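Local coordinates for protein inositol polyphosphate multikinase alpha (Arabidopsis thaliana, PDB 4FRF) that phosphorylates inositol phosphates with broad substrate specificity, using two ATP to convert inositol 1,4,5-trisphosphate into inositol 1,3,4,5,6-pentakisphosphate, at residues L77-T81 and A228-V232; S84-M90 and F121-E127; S92-Y96 and C107-D111; R157-S162 and D173-A177; A177-G182 and I262-L266. One frame throughout, in Å; residues are numbered along the deposited sequence.

Contact 1: L77-T81 and A228-V232; sequences LAEYT and ARPQV
Long side chains do nearly all the work here, because the backbones stay apart: the closest CA atoms, those of Tyr80 and Arg229, are 9.0 Å from each other. Residues 77-79 end a 3-10 turn, with Tyr80 N bonded to Leu77 O at 2.9 Å, and Tyr80 then extends (phi/psi -120/133). Across from it Arg229 adopts a left-handed conformation (44/54) before Gln231 enters a strand. Tyr80, chi1 m with chi2 near -88°, reaches across so that its OH lies 2.7 Å from Arg229 O and 3.1 Å from Gln231 OE1, two acceptors competing for one proton. Arg229 (chi1 t, chi2 near 137°, chi3 p) folds back: its NH2 donates to Glu79 O at 2.9 Å, and its NH1 passes over one face of the Tyr80 ring, at most a weak cation-pi attraction. Glu79, chi1 m, brings OE1 to 3.8 Å from Arg229 NH1, a long salt bridge. These side chains fasten the loop before strand 83-90 to the start of edge strand 231-235. Both segments flank strand 209-216, where Tyr80 packs on Val214 and Glu216 and Gln231 pairs with Val214, while Gln190 of helix 187-200 bonds to Pro230 O and Val232 N.

Contact 2: S84-M90 and F121-E127; sequences SVMDVKM and FRISGFE
Backbone hydrogen bonds hold this antiparallel strand pair together, running from Val85 N to Glu127 O (2.9 Å), Glu127 N to Val85 O (2.8 Å), Asp87 N to Gly125 O (2.8 Å) and Lys89 N to Arg122 O (2.8 Å). At Asp87 the register slips by one residue. Ser124 N bonds to Asp87 O at 2.8 Å while Gly125 N makes only a weak bond to the same oxygen at 3.5 Å, so Ser124 (phi/psi -99/-22) and Gly125 together face Asp87 as a classic beta bulge. Two side-chain charges are met from outside the pair: Asp87 OD2 by Arg141 and Arg122 NH2 by Asp111. The strand axes approach to 4.4 Å with their directions 148° apart. Val85 pairs with Glu127, Met86 with Phe126 and, beyond the bulge, Val88 with Ile123. Met86, chi1 and chi2 both t, places CB 3.6 Å from Phe126 CB and CE 3.8 Å from Ile123 CG2; Val88 CG1 lies 3.8 Å from Phe121 CD2. Helices 149-158 and 249-265 pack on this apolar face. Residues 84-90 belong to the PxxxDxKxG signature of inositol polyphosphate kinases, associated in the family with inositol phosphate binding. Chemically the ladder is two-sided: Met86, Val88, Phe121, Ile123 and Phe126 seal the core, whereas the other face, apart from Val85, carries the charges of Asp87, Lys89, Arg122 and Glu127.

Contact 3: S92-Y96 and C107-D111; sequences SRTWY and CLKKD
Past Ser92, which packs on His249 of the second subunit, the chain runs without regular structure alongside the last turn of helix 101-111. Arg93 is extended (phi/psi -134/168) and its chi1 is p. Its end leads away from the helix, so that NE donates to Trp95 O at 3.1 Å and NH2 makes a salt bridge to a bound sulfate, probably from the crystallisation liquor. Thr94 is the polar anchor, doubly held by one carboxylate: its N donates to Asp111 OD1 at 2.8 Å and its OG1 to Asp111 OD2 at 2.9 Å. Asp111, chi1 m, also forms a salt bridge through OD2 with Arg122. The methyl of Thr94 turns to the preceding helical turn, with CG2 3.5 Å from Cys107 SG. Trp95 comes next, its CA 5.7 Å from that of Cys107, the closest pair of CA atoms. With chi1 p, its CB rests 3.9 Å from Cys107 CB and its CD1 lies 4.0 Å from Leu108 N and 3.8 Å from Asp111 OD1. On the helix, Asp111 N bonds to Cys107 O at 2.8 Å, putting these two residues one turn apart on the side that meets the loop; Leu108 packs on Leu108 of the second subunit. A helical segment inserted after the signature strand and held against its loop is consistent with the inositol-phosphate-binding lobe of this kinase family.

Contact 4: R157-S162 and D173-A177; sequences RKFVSS and DSAFA
The central acceptor, Val160 O, takes a short, nearly straight hydrogen bond from Phe176 N (2.5 Å, 168° at the hydrogen) and a CA-H...O contact from Ala175 CA (3.2 Å). Within 157-162, as helix 149-158 runs out, Arg157 O serves twice, receiving Val160 N at 3.1 Å and Ser161 OG at 2.7 Å, and Lys158 O receives Ser161 N at 2.8 Å. These bonds curl the chain into a turn, leaving Val160 at phi/psi -123/34 and Ser161 extended. Ser161 OG, already committed to Arg157 O, lies 3.3 Å from Asp173 CB. The hydroxyls Ser162 OG and Ser174 OG pair at 3.1 Å, either able to donate, though the position of Ser174 OG is less sure. The CA atoms of Ser161 and Ser174 are 4.6 Å apart and those of Val160 and Phe176 5.0 Å, so the two arms of the loop run side by side. Phe176 (chi1 m) sets its ring edge against the peptide, with CE1 3.4 Å from Ser161 O, while Val160 CG2 touches Ala177 CB at 4.0 Å. The contact joins the two ends of a loop, residues 166-171 of which are not modelled. Phe176 occupies the N-cap of helix 177-180, its ring meeting His131; Phe159 packs edge-to-face on Tyr215 of strand 209-216, whose hydroxyl bonds Phe159 O, and Ser162 pairs by backbone with His131 after strand 121-130.

Contact 5: A177-G182 and I262-L266; sequences ASSVYG and IREIL
This is an apolar helix-end packing, without hydrogen bonds across it, in the inositol polyphosphate kinase fold: the short helix 177-180 and the residues just after it rest on the C-terminal end of helix 249-265, where the modelled chain stops. The backbones come closest at two places, with the CA atoms of Ala177 and Leu266 6.9 Å apart and those of Tyr181 and Ile262 7.1 Å. Ala177 O accepts both Tyr181 N and Gly182 N at 3.0 Å, so the chain coils tightly after the helical turn and directs Tyr181 at its partner. Tyr181, chi1 m, presents a ring face to Ile262 (chi1 m, chi2 t): CG2 of Ile262 sits 4.2 Å from the ring centroid and 24° off the normal, a CH-pi contact. Ile265 CG2 meets the edge of the same ring, 4.3 Å from Tyr181 CD1. The Tyr181 hydroxyl is bonded to Leu156 O of helix 149-158, and helix 187-200 adds Leu188 and Leu191 against Ile262. Leu266, chi1 m and chi2 t, closes the other end: its CD1 lies 3.7 Å from Gly182 CA and 4.1 Å from Tyr181 CB, and its CD2 approaches Ala177 O to 3.4 Å.

How the contacts relate
From the N terminus, contact 1 opens at residues 77-81 and closes only at 228-232, so contacts 2, 3 and 4 all fall within its span. The chain soon enters strand 83-90 of contact 2. Contact 3 lies within contact 2, its helix 101-111 preceding strand 121-130, and Arg122 bridges to Asp111 between them. Contact 4 follows in series, closing a short loop after helix 149-158, with Phe159 set against Met86. It shares Ala177 with contact 5, which crosses contact 1 and touches it at Pro230 and Val180. Contacts 1 and 2 serve the sheet, contact 3 the helix after strand 83-90, and contacts 4 and 5 the side of the C-terminal helix.

Contact 1: L77-T81 and A228-V232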
# COMPACT_ATOMS: atom_id res chain seq x y z
N LEU A 77 -26.98 2.94 -9.94
CA LEU A 77 -27.59 4.28 -9.94
C LEU A 77 -29.12 4.27 -9.99
O LEU A 77 -29.77 5.31 -9.81
CB LEU A 77 -27.01 5.10 -11.10
CG LEU A 77 -25.50 5.34 -10.99
CD1 LEU A 77 -24.99 6.24 -12.10
CD2 LEU A 77 -25.17 5.92 -9.64
N ALA A 78 -29.69 3.09 -10.19
CA ALA A 78 -31.13 2.91 -10.22
C ALA A 78 -31.80 3.53 -9.00
O ALA A 78 -32.88 4.10 -9.10
CB ALA A 78 -31.47 1.45 -10.33
N GLU A 79 -31.16 3.42 -7.84
CA GLU A 79 -31.77 3.85 -6.58
C GLU A 79 -31.60 5.34 -6.31
O GLU A 79 -31.89 5.81 -5.18
CB GLU A 79 -31.16 3.06 -5.41
CG GLU A 79 -31.29 1.54 -5.52
CD GLU A 79 -30.12 0.81 -4.85
OE1 GLU A 79 -29.78 1.16 -3.70
OE2 GLU A 79 -29.55 -0.11 -5.49
N TYR A 80 -31.08 6.09 -7.29
CA TYR A 80 -30.77 7.49 -7.03
C TYR A 80 -31.54 8.41 -7.94
O TYR A 80 -31.62 8.18 -9.15
CB TYR A 80 -29.26 7.75 -7.14
CG TYR A 80 -28.45 7.15 -6.01
CD1 TYR A 80 -28.24 7.85 -4.82
CD2 TYR A 80 -27.91 5.87 -6.13
CE1 TYR A 80 -27.51 7.29 -3.78
CE2 TYR A 80 -27.18 5.31 -5.10
CZ TYR A 80 -26.97 6.02 -3.94
OH TYR A 80 -26.25 5.44 -2.93
N THR A 81 -32.13 9.45 -7.35
CA THR A 81 -32.95 10.40 -8.10
C THR A 81 -32.06 11.44 -8.76
O THR A 81 -32.08 11.58 -10.01
CB THR A 81 -33.96 11.12 -7.17
OG1 THR A 81 -35.01 10.19 -6.77
CG2 THR A 81 -34.58 12.29 -7.92
N ALA A 228 -28.20 11.61 2.58
CA ALA A 228 -27.43 11.57 1.33
C ALA A 228 -27.17 10.16 0.82
O ALA A 228 -26.74 9.97 -0.32
CB ALA A 228 -26.13 12.32 1.49
N ARG A 229 -27.40 9.17 1.68
CA ARG A 229 -27.30 7.76 1.30
C ARG A 229 -26.04 7.46 0.45
O ARG A 229 -26.14 6.86 -0.62
CB ARG A 229 -28.58 7.32 0.58
CG ARG A 229 -28.76 5.80 0.48
CD ARG A 229 -30.20 5.38 0.77
NE ARG A 229 -31.16 5.84 -0.25
CZ ARG A 229 -31.22 5.38 -1.50
NH1 ARG A 229 -30.33 4.48 -1.93
NH2 ARG A 229 -32.14 5.85 -2.34
N PRO A 230 -24.85 7.84 0.96
CA PRO A 230 -23.58 7.69 0.24
C PRO A 230 -23.19 6.24 0.07
O PRO A 230 -23.42 5.44 0.96
CB PRO A 230 -22.58 8.38 1.17
CG PRO A 230 -23.17 8.23 2.51
CD PRO A 230 -24.65 8.29 2.35
N GLN A 231 -22.55 5.91 -1.05
CA GLN A 231 -22.15 4.53 -1.27
C GLN A 231 -20.88 4.32 -2.08
O GLN A 231 -20.64 5.02 -3.06
CB GLN A 231 -23.29 3.72 -1.86
CG GLN A 231 -23.93 2.82 -0.84
CD GLN A 231 -25.23 2.23 -1.30
OE1 GLN A 231 -25.69 2.47 -2.43
NE2 GLN A 231 -25.87 1.49 -0.41
N VAL A 232 -20.13 3.29 -1.68
CA VAL A 232 -18.88 2.93 -2.32
C VAL A 232 -19.02 1.61 -3.08
O VAL A 232 -19.74 0.71 -2.64
CB VAL A 232 -17.75 2.75 -1.27
CG1 VAL A 232 -16.48 2.28 -1.93
CG2 VAL A 232 -17.52 4.05 -0.54

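Contact 2: S84-M90 and F121-E127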
# COMPACT_ATOMS: atom_id res chain seq x y z
N SER A 84 -24.87 12.84 -7.54
CA SER A 84 -23.51 13.18 -7.93
C SER A 84 -22.69 11.91 -7.85
O SER A 84 -22.84 11.14 -6.91
CB SER A 84 -22.91 14.23 -7.00
OG SER A 84 -23.64 15.45 -7.04
N VAL A 85 -21.81 11.70 -8.82
CA VAL A 85 -21.00 10.47 -8.88
C VAL A 85 -19.52 10.76 -9.23
O VAL A 85 -19.21 11.72 -9.92
CB VAL A 85 -21.62 9.47 -9.89
CG1 VAL A 85 -21.72 10.08 -11.25
CG2 VAL A 85 -20.79 8.21 -9.97
N MET A 86 -18.60 9.94 -8.70
CA MET A 86 -17.16 10.08 -9.03
C MET A 86 -16.43 8.75 -9.14
O MET A 86 -16.60 7.87 -8.30
CB MET A 86 -16.43 10.96 -8.01
CG MET A 86 -14.92 11.07 -8.30
SD MET A 86 -13.95 11.69 -6.91
CE MET A 86 -13.94 13.43 -7.28
N ASP A 87 -15.59 8.62 -10.15
CA ASP A 87 -14.87 7.38 -10.35
C ASP A 87 -13.35 7.54 -10.32
O ASP A 87 -12.76 8.23 -11.16
CB ASP A 87 -15.33 6.67 -11.62
CG ASP A 87 -14.72 7.26 -12.87
OD1 ASP A 87 -15.06 8.40 -13.24
OD2 ASP A 87 -13.92 6.54 -13.53
N VAL A 88 -12.73 6.87 -9.34
CA VAL A 88 -11.30 6.97 -9.07
C VAL A 88 -10.56 5.69 -9.42
O VAL A 88 -10.97 4.60 -9.02
CB VAL A 88 -11.08 7.27 -7.63
CG1 VAL A 88 -9.66 7.74 -7.40
CG2 VAL A 88 -12.09 8.30 -7.17
N LYS A 89 -9.47 5.84 -10.16
CA LYS A 89 -8.61 4.72 -10.53
C LYS A 89 -7.66 4.40 -9.39
O LYS A 89 -6.74 5.17 -9.10
CB LYS A 89 -7.81 5.09 -11.77
CG LYS A 89 -7.68 3.98 -12.77
CD LYS A 89 -8.06 4.48 -14.17
CE LYS A 89 -8.20 3.32 -15.14
NZ LYS A 89 -8.71 3.78 -16.46
N MET A 90 -7.91 3.29 -8.72
CA MET A 90 -7.09 2.87 -7.60
C MET A 90 -5.85 2.16 -8.06
O MET A 90 -5.91 1.25 -8.89
CB MET A 90 -7.88 1.97 -6.69
CG MET A 90 -8.82 2.72 -5.82
SD MET A 90 -7.89 3.64 -4.60
CE MET A 90 -9.06 4.91 -4.17
N PHE A 121 -3.56 7.00 -6.32
CA PHE A 121 -4.80 6.94 -7.08
C PHE A 121 -4.95 8.06 -8.12
O PHE A 121 -4.03 8.86 -8.32
CB PHE A 121 -5.95 7.02 -6.12
CG PHE A 121 -5.96 8.26 -5.31
CD1 PHE A 121 -5.27 8.33 -4.10
CD2 PHE A 121 -6.70 9.37 -5.72
CE1 PHE A 121 -5.30 9.48 -3.32
CE2 PHE A 121 -6.76 10.51 -4.95
CZ PHE A 121 -6.05 10.57 -3.75
N ARG A 122 -6.14 8.15 -8.73
CA ARG A 122 -6.37 9.06 -9.86
C ARG A 122 -7.87 9.32 -10.13
O ARG A 122 -8.56 8.46 -10.69
CB ARG A 122 -5.74 8.47 -11.12
CG ARG A 122 -5.36 9.49 -12.17
CD ARG A 122 -5.28 8.88 -13.58
NE ARG A 122 -4.75 7.52 -13.60
CZ ARG A 122 -4.39 6.87 -14.71
NH1 ARG A 122 -4.48 7.45 -15.90
NH2 ARG A 122 -3.92 5.63 -14.64
N ILE A 123 -8.35 10.51 -9.80
CA ILE A 123 -9.72 10.89 -10.13
C ILE A 123 -9.91 10.91 -11.66
O ILE A 123 -9.21 11.63 -12.37
CB ILE A 123 -10.06 12.25 -9.56
CG1 ILE A 123 -9.95 12.21 -8.05
CG2 ILE A 123 -11.44 12.63 -9.96
CD1 ILE A 123 -9.98 13.56 -7.43
N SER A 124 -10.80 10.04 -12.15
CA SER A 124 -10.92 9.77 -13.58
C SER A 124 -12.07 10.56 -14.16
O SER A 124 -12.17 10.76 -15.38
CB SER A 124 -11.18 8.29 -13.83
OG SER A 124 -9.99 7.53 -13.74
N GLY A 125 -12.98 10.95 -13.28
CA GLY A 125 -14.13 11.68 -13.67
C GLY A 125 -15.09 11.78 -12.52
O GLY A 125 -15.04 10.98 -11.58
N PHE A 126 -15.94 12.80 -12.59
CA PHE A 126 -17.03 12.96 -11.67
C PHE A 126 -18.09 13.76 -12.37
O PHE A 126 -17.86 14.28 -13.46
CB PHE A 126 -16.57 13.68 -10.41
CG PHE A 126 -16.10 15.09 -10.64
CD1 PHE A 126 -16.96 16.15 -10.50
CD2 PHE A 126 -14.76 15.35 -10.89
CE1 PHE A 126 -16.52 17.44 -10.67
CE2 PHE A 126 -14.32 16.65 -11.06
CZ PHE A 126 -15.21 17.69 -10.96
N GLU A 127 -19.29 13.78 -11.77
CA GLU A 127 -20.40 14.63 -12.20
C GLU A 127 -21.18 15.09 -10.97
O GLU A 127 -21.53 14.29 -10.11
CB GLU A 127 -21.32 13.86 -13.15
CG GLU A 127 -22.61 14.60 -13.49
CD GLU A 127 -23.59 13.74 -14.26
OE1 GLU A 127 -23.65 12.53 -13.95
OE2 GLU A 127 -24.31 14.27 -15.17

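Contact 3: S92-Y96 and C107-D111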
# COMPACT_ATOMS: atom_id res chain seq x y z
N SER A 92 -1.25 2.51 -7.04
CA SER A 92 0.08 3.12 -7.11
C SER A 92 0.71 3.00 -8.51
O SER A 92 1.49 3.84 -8.93
CB SER A 92 0.98 2.47 -6.05
OG SER A 92 2.18 3.20 -5.85
N ARG A 93 0.36 1.92 -9.22
CA ARG A 93 0.59 1.82 -10.66
C ARG A 93 -0.68 1.27 -11.30
O ARG A 93 -1.54 0.73 -10.62
CB ARG A 93 1.75 0.87 -10.96
CG ARG A 93 1.52 -0.53 -10.42
CD ARG A 93 2.34 -1.57 -11.15
NE ARG A 93 1.94 -2.92 -10.74
CZ ARG A 93 2.36 -3.54 -9.65
NH1 ARG A 93 3.27 -2.96 -8.85
NH2 ARG A 93 1.91 -4.75 -9.37
N THR A 94 -0.75 1.34 -12.61
CA THR A 94 -1.93 0.88 -13.32
C THR A 94 -1.74 -0.51 -13.91
O THR A 94 -2.66 -1.33 -13.91
CB THR A 94 -2.33 1.87 -14.43
OG1 THR A 94 -3.08 2.94 -13.85
CG2 THR A 94 -3.15 1.19 -15.50
N TRP A 95 -0.53 -0.78 -14.42
CA TRP A 95 -0.23 -2.04 -15.08
C TRP A 95 -0.03 -3.16 -14.07
O TRP A 95 -0.35 -3.01 -12.89
CB TRP A 95 1.02 -1.89 -15.95
CG TRP A 95 2.11 -1.10 -15.28
CD1 TRP A 95 2.16 0.26 -15.12
CD2 TRP A 95 3.29 -1.62 -14.66
NE1 TRP A 95 3.30 0.61 -14.43
CE2 TRP A 95 4.02 -0.52 -14.15
CE3 TRP A 95 3.82 -2.91 -14.50
CZ2 TRP A 95 5.24 -0.67 -13.49
CZ3 TRP A 95 5.03 -3.05 -13.83
CH2 TRP A 95 5.72 -1.94 -13.33
N TYR A 96 0.44 -4.30 -14.56
CA TYR A 96 0.74 -5.46 -13.72
C TYR A 96 1.71 -6.41 -14.45
O TYR A 96 1.73 -6.43 -15.68
CB TYR A 96 -0.55 -6.20 -13.32
CG TYR A 96 -1.49 -6.52 -14.47
CD1 TYR A 96 -2.47 -5.61 -14.88
CD2 TYR A 96 -1.45 -7.76 -15.11
CE1 TYR A 96 -3.35 -5.92 -15.91
CE2 TYR A 96 -2.33 -8.08 -16.13
CZ TYR A 96 -3.28 -7.15 -16.53
OH TYR A 96 -4.15 -7.46 -17.55
N CYS A 107 0.31 1.62 -20.24
CA CYS A 107 -0.07 2.16 -18.94
C CYS A 107 1.07 2.95 -18.26
O CYS A 107 0.81 3.93 -17.55
CB CYS A 107 -0.55 1.05 -18.00
SG CYS A 107 -1.96 0.10 -18.60
N LEU A 108 2.31 2.50 -18.45
CA LEU A 108 3.46 3.14 -17.81
C LEU A 108 3.54 4.60 -18.21
O LEU A 108 3.75 5.46 -17.36
CB LEU A 108 4.75 2.40 -18.18
CG LEU A 108 6.06 2.88 -17.53
CD1 LEU A 108 6.89 1.69 -17.07
CD2 LEU A 108 6.86 3.76 -18.48
N LYS A 109 3.34 4.88 -19.49
CA LYS A 109 3.29 6.26 -19.96
C LYS A 109 2.07 6.97 -19.39
O LYS A 109 2.20 8.03 -18.77
CB LYS A 109 3.29 6.31 -21.49
CG LYS A 109 4.07 7.49 -22.08
CD LYS A 109 4.47 7.23 -23.53
CE LYS A 109 5.68 8.06 -23.92
NZ LYS A 109 6.29 7.57 -25.18
N LYS A 110 0.90 6.35 -19.55
CA LYS A 110 -0.37 6.88 -19.01
C LYS A 110 -0.29 7.30 -17.54
O LYS A 110 -0.96 8.25 -17.11
CB LYS A 110 -1.50 5.86 -19.19
CG LYS A 110 -2.53 6.24 -20.25
CD LYS A 110 -3.51 5.10 -20.49
CE LYS A 110 -4.55 5.48 -21.54
NZ LYS A 110 -5.20 4.29 -22.14
N ASP A 111 0.50 6.58 -16.75
CA ASP A 111 0.62 6.85 -15.33
C ASP A 111 1.48 8.08 -15.06
O ASP A 111 1.22 8.84 -14.12
CB ASP A 111 1.20 5.64 -14.60
CG ASP A 111 0.19 4.52 -14.41
OD1 ASP A 111 0.57 3.46 -13.88
OD2 ASP A 111 -0.98 4.72 -14.78

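Contact 4: R157-S162 and D173-A177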
# COMPACT_ATOMS: atom_id res chain seq x y z
N ARG A 157 -12.96 17.83 -2.78
CA ARG A 157 -13.73 18.70 -1.92
C ARG A 157 -14.87 19.35 -2.70
O ARG A 157 -15.96 19.57 -2.16
CB ARG A 157 -12.83 19.77 -1.30
CG ARG A 157 -13.46 20.46 -0.11
CD ARG A 157 -12.62 21.62 0.35
NE ARG A 157 -11.24 21.22 0.58
CZ ARG A 157 -10.76 20.90 1.78
NH1 ARG A 157 -11.55 20.94 2.85
NH2 ARG A 157 -9.48 20.54 1.90
N LYS A 158 -14.61 19.64 -3.97
CA LYS A 158 -15.66 20.05 -4.86
C LYS A 158 -16.76 19.00 -4.82
O LYS A 158 -17.94 19.32 -4.63
CB LYS A 158 -15.13 20.17 -6.29
CG LYS A 158 -14.48 21.50 -6.63
CD LYS A 158 -13.89 21.45 -8.03
CE LYS A 158 -13.58 22.83 -8.57
NZ LYS A 158 -12.85 22.75 -9.86
N PHE A 159 -16.34 17.74 -4.92
CA PHE A 159 -17.27 16.63 -5.02
C PHE A 159 -18.33 16.62 -3.91
O PHE A 159 -19.38 15.98 -4.05
CB PHE A 159 -16.51 15.30 -5.04
CG PHE A 159 -17.39 14.10 -5.15
CD1 PHE A 159 -17.92 13.73 -6.37
CD2 PHE A 159 -17.70 13.34 -4.03
CE1 PHE A 159 -18.77 12.64 -6.47
CE2 PHE A 159 -18.55 12.25 -4.13
CZ PHE A 159 -19.08 11.90 -5.35
N VAL A 160 -18.07 17.35 -2.82
CA VAL A 160 -19.01 17.41 -1.70
C VAL A 160 -19.44 18.83 -1.37
O VAL A 160 -19.70 19.15 -0.21
CB VAL A 160 -18.44 16.74 -0.43
CG1 VAL A 160 -18.58 15.23 -0.52
CG2 VAL A 160 -17.00 17.16 -0.20
N SER A 161 -19.54 19.67 -2.40
CA SER A 161 -20.02 21.04 -2.21
C SER A 161 -21.34 21.29 -2.94
O SER A 161 -21.75 20.50 -3.79
CB SER A 161 -18.96 22.04 -2.68
OG SER A 161 -17.68 21.67 -2.20
N SER A 162 -22.01 22.39 -2.60
CA SER A 162 -23.20 22.81 -3.35
C SER A 162 -22.82 23.82 -4.44
O SER A 162 -23.62 24.15 -5.29
CB SER A 162 -24.25 23.41 -2.42
OG SER A 162 -23.67 24.35 -1.54
N ASP A 173 -15.30 26.49 -1.63
CA ASP A 173 -16.17 25.31 -1.71
C ASP A 173 -16.82 24.99 -0.37
O ASP A 173 -16.16 25.03 0.67
CB ASP A 173 -15.38 24.10 -2.20
CG ASP A 173 -14.28 24.48 -3.18
OD1 ASP A 173 -14.49 25.40 -3.99
OD2 ASP A 173 -13.19 23.86 -3.12
N SER A 174 -18.09 24.58 -0.40
CA SER A 174 -18.82 24.27 0.84
C SER A 174 -18.64 22.80 1.30
O SER A 174 -17.59 22.15 1.03
CB SER A 174 -20.31 24.59 0.69
OG SER A 174 -20.71 24.49 -0.67
N ALA A 175 -19.64 22.29 2.02
CA ALA A 175 -19.61 20.89 2.45
C ALA A 175 -20.98 20.20 2.59
O ALA A 175 -21.93 20.74 3.18
CB ALA A 175 -18.80 20.75 3.75
N PHE A 176 -21.10 19.08 1.88
CA PHE A 176 -21.88 17.94 2.32
C PHE A 176 -20.88 16.91 2.86
O PHE A 176 -21.18 15.71 2.97
CB PHE A 176 -22.66 17.33 1.15
CG PHE A 176 -23.54 18.29 0.41
CD1 PHE A 176 -23.27 18.63 -0.91
CD2 PHE A 176 -24.69 18.80 1.00
CE1 PHE A 176 -24.09 19.49 -1.61
CE2 PHE A 176 -25.55 19.65 0.29
CZ PHE A 176 -25.24 20.00 -1.01
N ALA A 177 -19.66 17.38 3.14
CA ALA A 177 -18.56 16.53 3.56
C ALA A 177 -18.92 15.73 4.80
O ALA A 177 -18.68 14.52 4.87
CB ALA A 177 -17.33 17.36 3.82

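Contact 5: A177-G182 and I262-L266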
# COMPACT_ATOMS: atom_id res chain seq x y z
N ALA A 177 -19.66 17.38 3.14
CA ALA A 177 -18.56 16.53 3.56
C ALA A 177 -18.92 15.73 4.80
O ALA A 177 -18.68 14.52 4.87
CB ALA A 177 -17.33 17.36 3.82
N SER A 178 -19.54 16.39 5.76
CA SER A 178 -19.94 15.72 6.98
C SER A 178 -21.00 14.60 6.79
O SER A 178 -21.14 13.72 7.64
CB SER A 178 -20.40 16.75 8.01
OG SER A 178 -21.17 16.13 9.03
N SER A 179 -21.74 14.62 5.69
CA SER A 179 -22.80 13.60 5.50
C SER A 179 -22.55 12.62 4.35
O SER A 179 -23.13 11.55 4.31
CB SER A 179 -24.18 14.25 5.36
OG SER A 179 -24.12 15.30 4.44
N VAL A 180 -21.67 12.99 3.44
CA VAL A 180 -21.22 12.04 2.44
C VAL A 180 -19.99 11.27 2.94
O VAL A 180 -19.99 10.04 2.97
CB VAL A 180 -20.89 12.73 1.12
CG1 VAL A 180 -20.30 11.74 0.15
CG2 VAL A 180 -22.11 13.36 0.55
N TYR A 181 -18.95 12.01 3.33
CA TYR A 181 -17.69 11.39 3.70
C TYR A 181 -17.77 10.87 5.12
O TYR A 181 -17.51 9.70 5.39
CB TYR A 181 -16.54 12.41 3.58
CG TYR A 181 -16.12 12.71 2.15
CD1 TYR A 181 -15.45 13.89 1.84
CD2 TYR A 181 -16.40 11.83 1.12
CE1 TYR A 181 -15.04 14.16 0.55
CE2 TYR A 181 -15.99 12.10 -0.18
CZ TYR A 181 -15.31 13.27 -0.46
OH TYR A 181 -14.90 13.53 -1.74
N GLY A 182 -18.17 11.76 6.03
CA GLY A 182 -18.16 11.46 7.46
C GLY A 182 -19.37 10.66 7.83
O GLY A 182 -20.05 10.15 6.95
N ILE A 262 -9.39 11.98 2.23
CA ILE A 262 -10.73 12.14 2.70
C ILE A 262 -10.76 12.39 4.20
O ILE A 262 -11.63 13.08 4.70
CB ILE A 262 -11.58 10.93 2.31
CG1 ILE A 262 -11.87 11.00 0.82
CG2 ILE A 262 -12.87 10.90 3.10
CD1 ILE A 262 -12.42 9.76 0.25
N ARG A 263 -9.78 11.89 4.91
CA ARG A 263 -9.75 12.11 6.35
C ARG A 263 -9.29 13.54 6.68
O ARG A 263 -9.87 14.20 7.55
CB ARG A 263 -8.88 11.06 7.06
CG ARG A 263 -9.56 10.51 8.32
CD ARG A 263 -8.91 9.23 8.84
NE ARG A 263 -7.83 9.50 9.77
CZ ARG A 263 -6.74 8.75 9.87
NH1 ARG A 263 -6.59 7.66 9.11
NH2 ARG A 263 -5.79 9.07 10.75
N GLU A 264 -8.31 14.03 5.92
CA GLU A 264 -7.92 15.44 5.95
C GLU A 264 -9.15 16.30 5.89
O GLU A 264 -9.41 17.14 6.77
CB GLU A 264 -7.08 15.76 4.72
CG GLU A 264 -5.64 15.24 4.79
CD GLU A 264 -4.66 16.33 5.21
OE1 GLU A 264 -4.84 17.51 4.80
OE2 GLU A 264 -3.68 15.99 5.93
N ILE A 265 -9.94 16.06 4.85
CA ILE A 265 -11.09 16.89 4.54
C ILE A 265 -12.12 16.99 5.68
O ILE A 265 -12.83 17.97 5.76
CB ILE A 265 -11.73 16.47 3.20
CG1 ILE A 265 -10.74 16.73 2.05
CG2 ILE A 265 -13.02 17.21 2.95
CD1 ILE A 265 -11.24 16.30 0.68
N LEU A 266 -12.14 16.04 6.61
CA LEU A 266 -13.09 16.13 7.74
C LEU A 266 -12.52 16.84 8.97
O LEU A 266 -11.35 17.28 8.98
CB LEU A 266 -13.67 14.76 8.10
CG LEU A 266 -14.56 14.10 7.02
CD1 LEU A 266 -14.63 12.61 7.20
CD2 LEU A 266 -15.96 14.69 6.98